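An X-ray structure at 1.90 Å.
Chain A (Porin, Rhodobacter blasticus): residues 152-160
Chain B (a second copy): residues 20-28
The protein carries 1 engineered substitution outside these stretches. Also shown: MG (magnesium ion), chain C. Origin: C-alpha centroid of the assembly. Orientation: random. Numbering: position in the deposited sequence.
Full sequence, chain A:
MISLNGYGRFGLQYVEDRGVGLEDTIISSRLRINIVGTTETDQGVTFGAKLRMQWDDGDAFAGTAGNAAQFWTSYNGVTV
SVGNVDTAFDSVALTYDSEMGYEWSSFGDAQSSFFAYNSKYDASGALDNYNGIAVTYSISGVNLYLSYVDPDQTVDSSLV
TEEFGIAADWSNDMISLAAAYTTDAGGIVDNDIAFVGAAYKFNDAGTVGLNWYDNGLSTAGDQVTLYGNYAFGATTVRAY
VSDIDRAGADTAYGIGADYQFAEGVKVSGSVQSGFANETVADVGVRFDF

Chain A 152-160: DQTVDSSLV
Chain B 20-28: VGLEDTIIS

Contact between a loop of one porin chain (A:Asp152 to A:Val160) and a segment of a second copy (B:Val20 to B:Ser28), burying 484 Å² over both sides. Chain A has no regular helix or strand here; chain B runs as loop until a strand begins at B:Thr25. The register is set by a single beta bridge, A:Val155 with B:Leu22 (CA to CA, 4.4 Å), and A:Asp156 CA lies 4.9 Å from B:Glu23 CA. Two backbone hydrogen bonds frame the bridge in the antiparallel pattern: B:Glu23 N to A:Thr154 O, 2.9 Å, and A:Asp156 N to B:Gly21 O, 2.8 Å.

A:Gln153, the residue with the most covered surface (84 Å²), starts a type I turn's middle pair: phi/psi is -68/-15 at A:Gln153 and -85/-23 at A:Thr154, between A:Asp152 and A:Val155. Its CA-to-CB bond points sideways, but chi1 79° (p), chi2 159° (t) and chi3 -27° bring the amide to the backbone of B:Ile27. There A:Gln153 OE1 accepts from B:Ile27 N at 3.0 Å while A:Gln153 NE2 donates to B:Ile27 O at 2.9 Å, so one side-chain amide satisfies both polar backbone atoms of a strand residue. B:Ile26, whose CA-to-CB bond points toward chain A, with chi1 62° (p) and chi2 173° (t), packs beside it, its CB 3.8 Å from A:Gln153 OE1.

B:Glu23 (81 Å² covered; phi/psi -72/135) also leaves its backbone sideways and then turns inward, with chi1 -83° (m), chi2 -54° (m) and chi3 -25°. B:Glu23 CG passes 3.7 Å from A:Val155 O, and B:Glu23 OE2 accepts from A:Ser157 N at 2.7 Å. B:Glu23 OE2 also lies 4.1 Å from A:Asp156 OD2, two like charges close together.

A:Thr154 (61 Å² covered) contributes mainly its carbonyl. Besides the bond to B:Glu23 N, A:Thr154 O receives a CA-H...O contact from B:Leu22 CA at 3.3 Å and a hydrogen bond from water 1 at 2.7 Å; the same water donates to B:Glu23 O at 2.8 Å, bridging the chains. The turn is braced by A:Asp152 OD1, which accepts from A:Thr154 OG1 at 2.7 Å and from A:Thr154 N at 3.2 Å.

Beyond the bridge, A:Asp156 (chi1 -157°, t) holds the next bend: its OD1 accepts from A:Ser158 N at 3.2 Å and A:Ser158 OG at 3.0 Å, and A:Leu159 N donates to A:Asp156 O at 2.9 Å. B:Gly21 adopts phi/psi 76/10, a positive phi that favours glycine.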

# COMPACT_ATOMS: atom_id res chain seq x y z
N ASP A 152 -6.86 -7.57 23.04
CA ASP A 152 -8.05 -6.79 22.75
C ASP A 152 -8.12 -5.69 23.81
O ASP A 152 -8.80 -5.84 24.85
CB ASP A 152 -9.36 -7.60 22.73
CG ASP A 152 -10.53 -6.75 22.24
OD1 ASP A 152 -10.58 -5.50 22.34
OD2 ASP A 152 -11.49 -7.36 21.74
N GLN A 153 -7.45 -4.59 23.52
CA GLN A 153 -7.34 -3.49 24.46
C GLN A 153 -8.62 -2.74 24.74
O GLN A 153 -8.64 -1.93 25.69
CB GLN A 153 -6.23 -2.50 23.99
CG GLN A 153 -6.75 -1.57 22.86
CD GLN A 153 -5.88 -0.30 22.77
OE1 GLN A 153 -5.28 0.12 23.77
NE2 GLN A 153 -5.84 0.31 21.59
N THR A 154 -9.68 -2.86 23.99
CA THR A 154 -10.86 -2.07 24.25
C THR A 154 -11.73 -2.77 25.31
O THR A 154 -12.52 -2.10 25.97
CB THR A 154 -11.73 -1.90 22.98
OG1 THR A 154 -12.08 -3.22 22.59
CG2 THR A 154 -10.97 -1.24 21.84
N VAL A 155 -11.58 -4.05 25.47
CA VAL A 155 -12.46 -4.80 26.42
C VAL A 155 -11.86 -4.78 27.80
O VAL A 155 -10.61 -4.74 27.96
CB VAL A 155 -12.56 -6.25 25.89
CG1 VAL A 155 -12.95 -7.20 26.99
CG2 VAL A 155 -13.51 -6.28 24.70
N ASP A 156 -12.67 -4.77 28.85
CA ASP A 156 -12.14 -4.76 30.20
C ASP A 156 -10.97 -5.71 30.40
O ASP A 156 -10.99 -6.90 30.09
CB ASP A 156 -13.26 -5.24 31.17
CG ASP A 156 -12.90 -4.68 32.53
OD1 ASP A 156 -12.10 -5.33 33.30
OD2 ASP A 156 -13.34 -3.52 32.87
N SER A 157 -9.93 -5.21 31.01
CA SER A 157 -8.69 -5.88 31.27
C SER A 157 -8.75 -7.24 31.94
O SER A 157 -7.95 -8.15 31.68
CB SER A 157 -7.88 -4.91 32.16
OG SER A 157 -6.51 -5.21 32.04
N SER A 158 -9.71 -7.44 32.86
CA SER A 158 -9.81 -8.75 33.53
C SER A 158 -10.56 -9.75 32.68
O SER A 158 -10.67 -10.96 33.02
CB SER A 158 -10.52 -8.52 34.88
OG SER A 158 -11.85 -8.07 34.54
N LEU A 159 -11.12 -9.35 31.55
CA LEU A 159 -11.83 -10.30 30.70
C LEU A 159 -10.97 -10.90 29.60
O LEU A 159 -11.48 -11.69 28.77
CB LEU A 159 -13.05 -9.57 30.09
CG LEU A 159 -14.05 -9.08 31.18
CD1 LEU A 159 -15.07 -8.13 30.61
CD2 LEU A 159 -14.75 -10.30 31.78
N VAL A 160 -9.69 -10.50 29.47
CA VAL A 160 -8.86 -11.04 28.37
C VAL A 160 -7.54 -11.53 28.94
O VAL A 160 -7.12 -11.11 30.02
CB VAL A 160 -8.63 -10.01 27.24
CG1 VAL A 160 -9.98 -9.63 26.63
CG2 VAL A 160 -7.96 -8.76 27.71
N VAL B 20 -20.56 -0.81 28.57
CA VAL B 20 -20.51 -1.97 29.50
C VAL B 20 -19.40 -2.95 29.11
O VAL B 20 -19.37 -3.40 27.97
CB VAL B 20 -21.88 -2.68 29.52
CG1 VAL B 20 -22.86 -1.95 30.44
CG2 VAL B 20 -22.47 -2.75 28.10
N GLY B 21 -18.51 -3.28 30.04
CA GLY B 21 -17.42 -4.21 29.75
C GLY B 21 -16.28 -3.65 28.91
O GLY B 21 -15.43 -4.42 28.46
N LEU B 22 -16.25 -2.34 28.70
CA LEU B 22 -15.19 -1.69 27.93
C LEU B 22 -14.25 -0.92 28.84
O LEU B 22 -14.68 -0.33 29.82
CB LEU B 22 -15.75 -0.75 26.86
CG LEU B 22 -16.68 -1.40 25.82
CD1 LEU B 22 -17.19 -0.36 24.85
CD2 LEU B 22 -15.98 -2.53 25.07
N GLU B 23 -12.98 -0.84 28.49
CA GLU B 23 -12.03 0.00 29.19
C GLU B 23 -12.33 1.46 28.84
O GLU B 23 -12.49 1.77 27.67
CB GLU B 23 -10.59 -0.24 28.68
CG GLU B 23 -9.87 -1.41 29.27
CD GLU B 23 -9.81 -1.41 30.79
OE1 GLU B 23 -9.89 -0.31 31.39
OE2 GLU B 23 -9.68 -2.51 31.38
N ASP B 24 -12.35 2.37 29.78
CA ASP B 24 -12.60 3.75 29.47
C ASP B 24 -11.36 4.41 28.81
O ASP B 24 -11.52 5.30 28.00
CB ASP B 24 -12.78 4.53 30.80
CG ASP B 24 -14.24 4.44 31.28
OD1 ASP B 24 -15.12 3.98 30.54
OD2 ASP B 24 -14.43 4.93 32.42
N THR B 25 -10.20 3.92 29.25
CA THR B 25 -8.96 4.48 28.72
C THR B 25 -8.28 3.52 27.75
O THR B 25 -8.09 2.32 28.08
CB THR B 25 -8.01 4.80 29.90
OG1 THR B 25 -8.52 5.91 30.67
CG2 THR B 25 -6.64 5.27 29.39
N ILE B 26 -8.01 3.95 26.52
CA ILE B 26 -7.26 3.07 25.62
C ILE B 26 -6.01 3.80 25.06
O ILE B 26 -5.89 5.00 25.22
CB ILE B 26 -8.09 2.61 24.40
CG1 ILE B 26 -8.48 3.81 23.55
CG2 ILE B 26 -9.26 1.75 24.84
CD1 ILE B 26 -9.14 3.46 22.25
N ILE B 27 -5.12 3.05 24.42
CA ILE B 27 -3.98 3.68 23.71
C ILE B 27 -4.42 3.93 22.28
O ILE B 27 -4.68 2.95 21.52
CB ILE B 27 -2.71 2.85 23.72
CG1 ILE B 27 -2.19 2.93 25.19
CG2 ILE B 27 -1.62 3.35 22.79
CD1 ILE B 27 -1.23 1.79 25.48
N SER B 28 -4.62 5.18 21.92
CA SER B 28 -5.11 5.51 20.59
C SER B 28 -3.92 6.01 19.76
O SER B 28 -3.21 6.92 20.21
CB SER B 28 -6.19 6.59 20.66
OG SER B 28 -6.55 7.04 19.37
MG MG C . -7.65 6.04 17.96
O HOH W 1 -12.73 0.51 25.21
O HOH W 2 -6.54 7.00 15.94
O HOH W 3 -9.12 5.13 16.16
O HOH W 4 -9.23 5.01 19.27